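Local coordinates for protein cysteine desulfurase (Stenotrophomonas maltophilia, PDB 6WCI) that probably removes sulfur from L-cysteine with the help of pyridoxal 5'-phosphate, giving L-alanine and passing the sulfur to a carrier, at residues V29-F33 and F404-E410; R38-G42 and L371-G375; P105-L110 and A289-E294; C207-R211 and I235-F239. One frame throughout, in Å; residues are numbered along the deposited sequence.

Interaction 1: V29-F33 and F404-E410. With SO4 (sulfate ion), chain E.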
# COMPACT_ATOMS: atom_id res chain seq x y z
N VAL B 29 7.85 28.44 -8.45
CA VAL B 29 7.25 27.22 -7.88
C VAL B 29 7.14 26.13 -8.95
O VAL B 29 7.49 24.97 -8.70
CB VAL B 29 5.88 27.53 -7.25
CG1 VAL B 29 5.22 26.24 -6.76
CG2 VAL B 29 6.03 28.52 -6.09
N ARG B 30 6.65 26.49 -10.14
CA ARG B 30 6.52 25.53 -11.24
C ARG B 30 7.86 24.89 -11.62
O ARG B 30 7.88 23.76 -12.11
CB ARG B 30 5.90 26.23 -12.45
CG ARG B 30 6.01 25.45 -13.77
CD ARG B 30 5.35 26.16 -14.96
NE ARG B 30 5.50 25.37 -16.18
CZ ARG B 30 4.59 24.53 -16.66
NH1 ARG B 30 3.41 24.36 -16.06
NH2 ARG B 30 4.87 23.87 -17.78
N LEU B 31 8.97 25.61 -11.44
CA LEU B 31 10.26 25.02 -11.80
C LEU B 31 10.67 23.89 -10.86
O LEU B 31 11.59 23.13 -11.19
CB LEU B 31 11.35 26.08 -11.81
CG LEU B 31 11.15 27.26 -12.77
CD1 LEU B 31 12.34 28.20 -12.71
CD2 LEU B 31 10.91 26.77 -14.19
N ASP B 32 10.00 23.76 -9.71
CA ASP B 32 10.27 22.64 -8.81
C ASP B 32 9.81 21.31 -9.36
O ASP B 32 10.17 20.28 -8.79
CB ASP B 32 9.59 22.88 -7.46
CG ASP B 32 10.37 23.82 -6.59
OD1 ASP B 32 11.60 23.91 -6.76
OD2 ASP B 32 9.75 24.48 -5.73
N PHE B 33 9.01 21.30 -10.43
CA PHE B 33 8.36 20.10 -10.93
C PHE B 33 9.03 19.66 -12.22
O PHE B 33 8.67 20.14 -13.30
CB PHE B 33 6.86 20.36 -11.15
CG PHE B 33 6.11 20.64 -9.87
CD1 PHE B 33 6.14 21.91 -9.29
CD2 PHE B 33 5.37 19.64 -9.25
CE1 PHE B 33 5.44 22.17 -8.11
CE2 PHE B 33 4.66 19.89 -8.07
CZ PHE B 33 4.70 21.15 -7.50
N PHE B 404 -1.80 24.35 -9.15
CA PHE B 404 -1.16 25.64 -8.97
C PHE B 404 0.05 25.82 -9.89
O PHE B 404 0.38 26.95 -10.26
CB PHE B 404 -0.76 25.83 -7.51
CG PHE B 404 0.16 24.76 -6.99
CD1 PHE B 404 1.54 24.86 -7.17
CD2 PHE B 404 -0.35 23.65 -6.32
CE1 PHE B 404 2.39 23.86 -6.69
CE2 PHE B 404 0.49 22.66 -5.84
CZ PHE B 404 1.86 22.77 -6.03
N TYR B 405 0.73 24.72 -10.26
CA TYR B 405 1.88 24.79 -11.15
C TYR B 405 1.50 24.91 -12.62
O TYR B 405 2.40 25.04 -13.46
CB TYR B 405 2.81 23.58 -10.94
CG TYR B 405 2.11 22.24 -10.89
CD1 TYR B 405 1.61 21.65 -12.04
CD2 TYR B 405 1.97 21.56 -9.69
CE1 TYR B 405 0.96 20.43 -11.99
CE2 TYR B 405 1.33 20.33 -9.63
CZ TYR B 405 0.83 19.76 -10.78
OH TYR B 405 0.18 18.54 -10.72
N ASN B 406 0.22 24.86 -12.96
CA ASN B 406 -0.18 25.25 -14.30
C ASN B 406 -0.11 26.77 -14.42
O ASN B 406 0.01 27.50 -13.43
CB ASN B 406 -1.58 24.75 -14.62
CG ASN B 406 -1.65 23.24 -14.72
OD1 ASN B 406 -2.41 22.59 -13.99
ND2 ASN B 406 -0.85 22.67 -15.62
N THR B 407 -0.19 27.26 -15.66
CA THR B 407 -0.01 28.68 -15.94
C THR B 407 -1.16 29.21 -16.79
O THR B 407 -1.90 28.45 -17.43
CB THR B 407 1.31 28.95 -16.67
OG1 THR B 407 1.23 28.41 -18.00
CG2 THR B 407 2.48 28.30 -15.93
N HIS B 408 -1.31 30.54 -16.78
CA HIS B 408 -2.29 31.19 -17.65
C HIS B 408 -1.94 31.00 -19.12
O HIS B 408 -2.84 30.87 -19.96
CB HIS B 408 -2.38 32.67 -17.30
CG HIS B 408 -2.97 32.93 -15.95
ND1 HIS B 408 -4.29 32.67 -15.66
CD2 HIS B 408 -2.42 33.41 -14.81
CE1 HIS B 408 -4.53 32.98 -14.39
NE2 HIS B 408 -3.41 33.43 -13.86
N ALA B 409 -0.64 30.96 -19.43
CA ALA B 409 -0.20 30.69 -20.79
C ALA B 409 -0.67 29.32 -21.26
O ALA B 409 -1.17 29.17 -22.39
CB ALA B 409 1.32 30.80 -20.88
N GLU B 410 -0.51 28.29 -20.42
CA GLU B 410 -1.02 26.97 -20.76
C GLU B 410 -2.52 27.01 -21.03
O GLU B 410 -3.01 26.35 -21.95
CB GLU B 410 -0.71 25.97 -19.65
CG GLU B 410 0.72 25.45 -19.64
CD GLU B 410 0.96 24.57 -18.44
OE1 GLU B 410 0.17 24.70 -17.48
OE2 GLU B 410 1.91 23.75 -18.46
S SO4 E . 1.34 32.61 -14.95
O1 SO4 E . 2.58 31.99 -14.47
O2 SO4 E . 0.23 31.68 -14.78
O3 SO4 E . 1.47 32.92 -16.38
O4 SO4 E . 1.10 33.81 -14.16
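An aromatic cluster and the polar bonds of Arg30 join the N-terminal part of the chain to its C-terminal part, while a capping box starts helix 408-422 and positions Glu410. In the box, Glu410 N donates to Thr407 OG1 (3.0 Å) and Thr407 N donates to Glu410 OE1 (3.2 Å). Asn406 ND2 also gives a bond to Glu410 OE1 (2.9 Å), and Asn406 OD1 is bonded to Ala403 N. Glu410 OE2 forms a salt bridge with Arg30 NH1 (2.9 Å), though the hydrogen bonds from NH1 and NH2 are weak in angle. Arg30 NH1 has a better-aligned acceptor in Tyr405 O, also at 2.9 Å. The hydroxyl of Tyr405 is bonded to Asn50 and to the backbone of Gln55. Phe33 packs on Tyr405 and Phe404, and Val29 reaches the edge of the Phe404 ring. A sulfate, probably from the crystallisation liquor, sits by the helix start and is also held by Arg324. Sulfate O2 accepts from His408 N at 2.8 Å.

Interaction 2: R38-G42 and L371-G375; sequences REVHG and LDLEG
Residues 39-40 are a short extended strand. The chain then turns at His41 and Gly42, both with positive phi (53° and 72°). This segment packs against the C-terminal end of helix 364-373. Gly375 follows the helix with phi 90° and closes a Schellman motif, and Gly375 N donates to Asp372 O (2.7 Å). The backbones are nearest at Val40 and Gly375, with CA atoms 5.2 Å apart. Val40 takes the t rotamer, so Val40 CG1 lies 4.0 Å from Asp372 OD1, while Val40 CB is 4.2 Å from Gly375 CA. His41 has chi1 m and chi2 107°. This places His41 CE1 3.1 Å from Asp372 OD2, near the ring plane, and His41 ND1 makes a weak hydrogen bond to Asp372 O (3.4 Å). Leu373, with chi1 m and chi2 t, lays CD2 over one face of the His41 ring, 4.2 Å from its centroid, a CH-pi contact. Asp372 has chi1 t, and its OD1 accepts from Ala81 N of the second subunit. The arrangement is a Schellman-capped helix end packed against an outer strand of the six-stranded mixed sheet, at the dimer interface.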
# COMPACT_ATOMS: atom_id res chain seq x y z
N ARG B 38 8.99 18.14 -19.99
CA ARG B 38 9.07 17.19 -21.09
C ARG B 38 8.12 17.55 -22.23
O ARG B 38 7.18 18.34 -22.08
CB ARG B 38 8.75 15.77 -20.63
CG ARG B 38 7.30 15.57 -20.21
CD ARG B 38 6.92 14.09 -20.25
NE ARG B 38 6.85 13.59 -21.62
CZ ARG B 38 6.62 12.32 -21.94
NH1 ARG B 38 6.46 11.42 -20.97
NH2 ARG B 38 6.54 11.95 -23.21
N GLU B 39 8.36 16.92 -23.37
CA GLU B 39 7.54 17.08 -24.56
C GLU B 39 6.68 15.85 -24.78
O GLU B 39 7.00 14.74 -24.34
CB GLU B 39 8.41 17.32 -25.80
CG GLU B 39 9.43 18.41 -25.62
CD GLU B 39 10.00 18.86 -26.94
OE1 GLU B 39 11.03 18.31 -27.38
OE2 GLU B 39 9.39 19.75 -27.54
N VAL B 40 5.59 16.05 -25.51
CA VAL B 40 4.70 14.97 -25.91
C VAL B 40 4.41 15.15 -27.39
O VAL B 40 3.91 16.20 -27.80
CB VAL B 40 3.39 14.96 -25.09
CG1 VAL B 40 2.45 13.91 -25.63
CG2 VAL B 40 3.69 14.72 -23.62
N HIS B 41 4.73 14.13 -28.18
CA HIS B 41 4.58 14.20 -29.64
C HIS B 41 5.29 15.44 -30.20
O HIS B 41 4.81 16.09 -31.13
CB HIS B 41 3.11 14.19 -30.05
CG HIS B 41 2.38 12.97 -29.61
ND1 HIS B 41 1.46 12.99 -28.58
CD2 HIS B 41 2.44 11.68 -30.03
CE1 HIS B 41 0.98 11.77 -28.40
NE2 HIS B 41 1.56 10.96 -29.27
N GLY B 42 6.44 15.77 -29.61
CA GLY B 42 7.18 16.92 -30.09
C GLY B 42 6.57 18.26 -29.77
O GLY B 42 7.08 19.28 -30.22
N LEU B 371 -6.78 15.99 -28.28
CA LEU B 371 -6.08 16.97 -27.46
C LEU B 371 -4.69 16.46 -27.09
O LEU B 371 -3.71 17.23 -27.10
CB LEU B 371 -6.88 17.31 -26.21
CG LEU B 371 -8.05 18.29 -26.39
CD1 LEU B 371 -8.85 18.45 -25.11
CD2 LEU B 371 -7.55 19.64 -26.89
N ASP B 372 -4.57 15.16 -26.80
CA ASP B 372 -3.26 14.58 -26.50
C ASP B 372 -2.30 14.75 -27.67
O ASP B 372 -1.11 14.99 -27.47
CB ASP B 372 -3.41 13.10 -26.16
CG ASP B 372 -2.06 12.40 -26.04
OD1 ASP B 372 -1.35 12.64 -25.04
OD2 ASP B 372 -1.72 11.64 -26.97
N LEU B 373 -2.80 14.63 -28.91
CA LEU B 373 -1.94 14.84 -30.07
C LEU B 373 -1.42 16.26 -30.14
O LEU B 373 -0.42 16.52 -30.82
CB LEU B 373 -2.67 14.47 -31.35
CG LEU B 373 -3.02 12.99 -31.51
CD1 LEU B 373 -3.78 12.74 -32.80
CD2 LEU B 373 -1.76 12.13 -31.45
N GLU B 374 -2.07 17.20 -29.45
CA GLU B 374 -1.56 18.55 -29.29
C GLU B 374 -0.70 18.70 -28.03
O GLU B 374 -0.25 19.80 -27.72
CB GLU B 374 -2.72 19.55 -29.27
CG GLU B 374 -3.64 19.45 -30.48
CD GLU B 374 -2.96 19.88 -31.78
OE1 GLU B 374 -2.62 21.07 -31.91
OE2 GLU B 374 -2.76 19.02 -32.67
N GLY B 375 -0.45 17.60 -27.31
CA GLY B 375 0.30 17.65 -26.07
C GLY B 375 -0.53 17.88 -24.83
O GLY B 375 0.02 17.86 -23.73

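Interaction 3: P105-L110 and A289-E294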
# COMPACT_ATOMS: atom_id res chain seq x y z
N PRO B 105 -1.28 13.47 15.45
CA PRO B 105 -0.77 12.32 14.69
C PRO B 105 -1.21 10.99 15.27
O PRO B 105 -1.33 10.01 14.53
CB PRO B 105 0.75 12.51 14.76
CG PRO B 105 0.99 13.39 15.94
CD PRO B 105 -0.21 14.27 16.07
N SER B 106 -1.49 10.94 16.58
CA SER B 106 -1.99 9.72 17.21
C SER B 106 -3.33 9.28 16.65
O SER B 106 -3.68 8.10 16.77
CB SER B 106 -2.10 9.94 18.72
OG SER B 106 -1.92 8.73 19.42
N ASP B 107 -4.10 10.19 16.06
CA ASP B 107 -5.40 9.88 15.48
C ASP B 107 -5.36 9.75 13.97
O ASP B 107 -6.42 9.77 13.33
CB ASP B 107 -6.43 10.94 15.87
CG ASP B 107 -6.51 11.17 17.38
OD1 ASP B 107 -6.14 10.25 18.15
OD2 ASP B 107 -6.95 12.27 17.78
N LEU B 108 -4.18 9.63 13.38
CA LEU B 108 -4.01 9.62 11.93
C LEU B 108 -3.44 8.26 11.52
O LEU B 108 -2.29 7.94 11.83
CB LEU B 108 -3.10 10.76 11.49
CG LEU B 108 -3.02 11.09 10.01
CD1 LEU B 108 -4.39 11.56 9.48
CD2 LEU B 108 -1.96 12.15 9.78
N VAL B 109 -4.25 7.48 10.82
CA VAL B 109 -3.86 6.16 10.35
C VAL B 109 -3.33 6.29 8.93
O VAL B 109 -4.03 6.81 8.05
CB VAL B 109 -5.05 5.19 10.41
CG1 VAL B 109 -4.63 3.80 9.93
CG2 VAL B 109 -5.62 5.13 11.83
N LEU B 110 -2.11 5.81 8.70
CA LEU B 110 -1.48 5.86 7.38
C LEU B 110 -1.82 4.59 6.61
O LEU B 110 -1.75 3.49 7.16
CB LEU B 110 0.04 6.01 7.52
CG LEU B 110 0.53 7.19 8.38
CD1 LEU B 110 2.03 7.19 8.54
CD2 LEU B 110 0.08 8.52 7.76
N ALA B 289 -4.32 2.61 18.73
CA ALA B 289 -4.27 3.43 17.54
C ALA B 289 -3.09 4.40 17.64
O ALA B 289 -2.75 4.86 18.74
CB ALA B 289 -5.58 4.22 17.38
N PRO B 290 -2.47 4.76 16.51
CA PRO B 290 -2.89 4.35 15.16
C PRO B 290 -2.31 3.01 14.68
O PRO B 290 -2.85 2.45 13.72
CB PRO B 290 -2.36 5.49 14.29
CG PRO B 290 -1.09 5.93 14.98
CD PRO B 290 -1.40 5.78 16.48
N HIS B 291 -1.23 2.52 15.30
CA HIS B 291 -0.56 1.31 14.81
C HIS B 291 -1.48 0.10 14.85
O HIS B 291 -1.27 -0.84 14.07
CB HIS B 291 0.70 1.04 15.61
CG HIS B 291 1.77 2.06 15.39
ND1 HIS B 291 1.99 3.10 16.27
CD2 HIS B 291 2.65 2.22 14.38
CE1 HIS B 291 2.97 3.86 15.81
NE2 HIS B 291 3.39 3.34 14.67
N LYS B 292 -2.48 0.10 15.73
CA LYS B 292 -3.57 -0.86 15.74
C LYS B 292 -4.11 -1.15 14.35
O LYS B 292 -4.53 -2.28 14.06
CB LYS B 292 -4.69 -0.32 16.65
CG LYS B 292 -5.92 -1.18 16.80
CD LYS B 292 -6.92 -0.48 17.72
CE LYS B 292 -8.22 -1.25 17.86
NZ LYS B 292 -9.13 -0.55 18.78
N PHE B 293 -4.11 -0.14 13.47
CA PHE B 293 -4.70 -0.24 12.14
C PHE B 293 -3.66 -0.23 11.02
O PHE B 293 -4.04 -0.13 9.85
CB PHE B 293 -5.75 0.87 11.93
CG PHE B 293 -6.90 0.80 12.90
CD1 PHE B 293 -7.87 -0.19 12.79
CD2 PHE B 293 -6.99 1.71 13.95
CE1 PHE B 293 -8.94 -0.26 13.71
CE2 PHE B 293 -8.05 1.65 14.87
CZ PHE B 293 -9.03 0.65 14.75
N GLU B 294 -2.37 -0.37 11.35
CA GLU B 294 -1.27 -0.40 10.38
C GLU B 294 -0.53 -1.73 10.55
O GLU B 294 0.42 -1.83 11.32
CB GLU B 294 -0.33 0.81 10.59
CG GLU B 294 -1.00 2.18 10.34
CD GLU B 294 -0.31 3.34 11.05
OE1 GLU B 294 0.73 3.10 11.72
OE2 GLU B 294 -0.80 4.49 10.96
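Residues 105-106 form a short 3-10 segment that leads into strand 108-111, an outermost strand of the seven-stranded mixed sheet of this PLP-dependent aminotransferase fold. Residues 289-294 form a loop. It has a cis peptide bond before Pro290 and a 3-10 turn at 291-292, where Phe293 N bonds Pro290 O (2.9 Å) and Glu294 N bonds His291 O (3.0 Å). The two backbones are nearest at Val109 and Pro290, with CA atoms 5.2 Å apart. Leu110 CA and Glu294 CA follow at 6.9 Å. No backbone-to-backbone hydrogen bond links the segments, so the loop does not extend the sheet.

Side chains make the join. The Pro290 ring packs against backbone carbonyls of the first segment: Pro290 CD is 3.3 Å from Ser106 O, and Pro290 CB is 3.5 Å from Leu108 O. Val109 meets the loop with both methyls. Val109 CG1 touches Phe293 CB (3.7 Å) and Val109 CG2 lies 4.1 Å from Pro290 CB. Leu263 of helix 260-265 also packs on Val109 and Phe293. Glu294 points toward the strand. Its carboxylate forms a salt bridge with Arg94 of helix 81-101, and Arg94 also bonds Leu108 O. The same carboxylate accepts the one hydrogen bond between the segments. Leu110 N donates to Glu294 OE2 at 2.9 Å, nearly straight at 173°.

Interaction 4: C207-R211 and I235-F239; sequences CREAR and IGCDF
Arg211 of helix 203-212 clamps the loop that leads from helix 232-235 into strand 239-243, within the large mixed-sheet part of the aminotransferase fold. Arg211 NH2 donates to Gly236 O (2.7 Å, 172°). Arg211 NH1 forms a salt bridge with Asp238 OD1 (3.1 Å), and Arg211 NH2 adds a weak bond to the same oxygen (3.2 Å). Both partners lie at the guanidinium edge. Arg211 is extended to chi2 (t, t), then turns with chi3 m. Asp238 takes chi1 m, and its OD2 accepts from Thr217 N of strand 216-220. A water lies between the segments, 2.9 Å from Cys207 O and, in a weak contact, 3.3 Å from Gly236 O. The helix is regular, with Arg211 N bonded to Cys207 O (2.9 Å). Gly236 leaves the preceding helix with phi 79° and psi 25°, angles that call for glycine. The backbones are nearest at Cys207 and Cys237, CA atoms 5.4 Å apart. Cys207, chi1 m, points at the loop. Cys207 SG lies 4.2 Å from Ile235 CG2 and 3.5 Å from Cys237 CB.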
# COMPACT_ATOMS: atom_id res chain seq x y z
N CYS B 207 -21.80 18.19 8.76
CA CYS B 207 -21.42 17.32 9.86
C CYS B 207 -22.03 17.77 11.18
O CYS B 207 -22.33 16.94 12.03
CB CYS B 207 -19.90 17.26 9.98
SG CYS B 207 -19.17 16.37 8.62
N ARG B 208 -22.19 19.08 11.37
CA ARG B 208 -22.87 19.55 12.58
C ARG B 208 -24.31 19.07 12.61
O ARG B 208 -24.82 18.67 13.67
CB ARG B 208 -22.81 21.07 12.67
CG ARG B 208 -23.63 21.64 13.82
CD ARG B 208 -23.88 23.12 13.67
NE ARG B 208 -24.61 23.44 12.43
CZ ARG B 208 -24.11 24.17 11.44
NH1 ARG B 208 -22.88 24.67 11.53
NH2 ARG B 208 -24.83 24.40 10.35
N GLU B 209 -24.99 19.11 11.47
CA GLU B 209 -26.38 18.67 11.42
C GLU B 209 -26.47 17.15 11.51
O GLU B 209 -27.39 16.61 12.12
CB GLU B 209 -27.05 19.18 10.15
CG GLU B 209 -28.53 18.89 10.06
CD GLU B 209 -29.34 19.51 11.18
OE1 GLU B 209 -29.06 20.68 11.55
OE2 GLU B 209 -30.25 18.83 11.71
N ALA B 210 -25.50 16.45 10.91
CA ALA B 210 -25.48 15.00 11.05
C ALA B 210 -25.28 14.59 12.50
O ALA B 210 -26.02 13.76 13.04
CB ALA B 210 -24.39 14.40 10.16
N ARG B 211 -24.29 15.19 13.17
CA ARG B 211 -24.03 14.87 14.57
C ARG B 211 -25.24 15.15 15.44
O ARG B 211 -25.46 14.47 16.45
CB ARG B 211 -22.81 15.65 15.08
CG ARG B 211 -22.33 15.18 16.47
CD ARG B 211 -20.94 15.71 16.79
NE ARG B 211 -20.01 15.47 15.69
CZ ARG B 211 -19.42 14.30 15.44
NH1 ARG B 211 -19.66 13.26 16.23
NH2 ARG B 211 -18.60 14.17 14.41
N ILE B 235 -13.79 20.60 11.13
CA ILE B 235 -14.94 20.15 10.35
C ILE B 235 -15.98 19.51 11.26
O ILE B 235 -17.18 19.68 11.07
CB ILE B 235 -14.50 19.20 9.23
CG1 ILE B 235 -13.54 19.91 8.26
CG2 ILE B 235 -15.70 18.70 8.45
CD1 ILE B 235 -13.16 19.08 7.05
N GLY B 236 -15.53 18.78 12.29
CA GLY B 236 -16.46 18.11 13.17
C GLY B 236 -17.02 16.83 12.60
O GLY B 236 -18.12 16.42 12.98
N CYS B 237 -16.30 16.18 11.69
CA CYS B 237 -16.71 14.90 11.14
C CYS B 237 -16.20 13.77 12.03
O CYS B 237 -15.38 13.98 12.93
CB CYS B 237 -16.21 14.75 9.71
SG CYS B 237 -14.39 14.87 9.50
N ASP B 238 -16.69 12.55 11.77
CA ASP B 238 -16.20 11.37 12.49
C ASP B 238 -14.98 10.72 11.83
O ASP B 238 -14.17 10.09 12.53
CB ASP B 238 -17.31 10.33 12.63
CG ASP B 238 -18.50 10.86 13.40
OD1 ASP B 238 -18.40 10.95 14.64
OD2 ASP B 238 -19.51 11.24 12.74
N PHE B 239 -14.86 10.82 10.51
CA PHE B 239 -13.80 10.18 9.73
C PHE B 239 -13.51 11.04 8.52
O PHE B 239 -14.44 11.46 7.84
CB PHE B 239 -14.21 8.80 9.21
CG PHE B 239 -14.55 7.80 10.28
CD1 PHE B 239 -13.57 7.00 10.85
CD2 PHE B 239 -15.86 7.62 10.68
CE1 PHE B 239 -13.89 6.06 11.82
CE2 PHE B 239 -16.19 6.69 11.65
CZ PHE B 239 -15.20 5.90 12.22
O HOH W 1 -20.67 14.58 11.84

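In the fold
The contacts fall into two groups. Interactions 1 and 2 join the N-terminal part of the chain to its C-terminal part, with centres about 17 Å apart. Segments 38-42 and 371-375 reach the second subunit, whereas no other chain touches interaction 1. Interactions 3 and 4 lie around the seven-stranded sheet, with centres about 20 Å apart. Both are tied to helix 260-265: Arg260 bonds Ala289 O and His262 bonds Asp238. The groups are 35 to 44 Å apart between centres. Lys246, which carries the pyridoxal phosphate, follows strand 239-243, the strand that segment 235-239 enters. None of the four contacts includes this lysine.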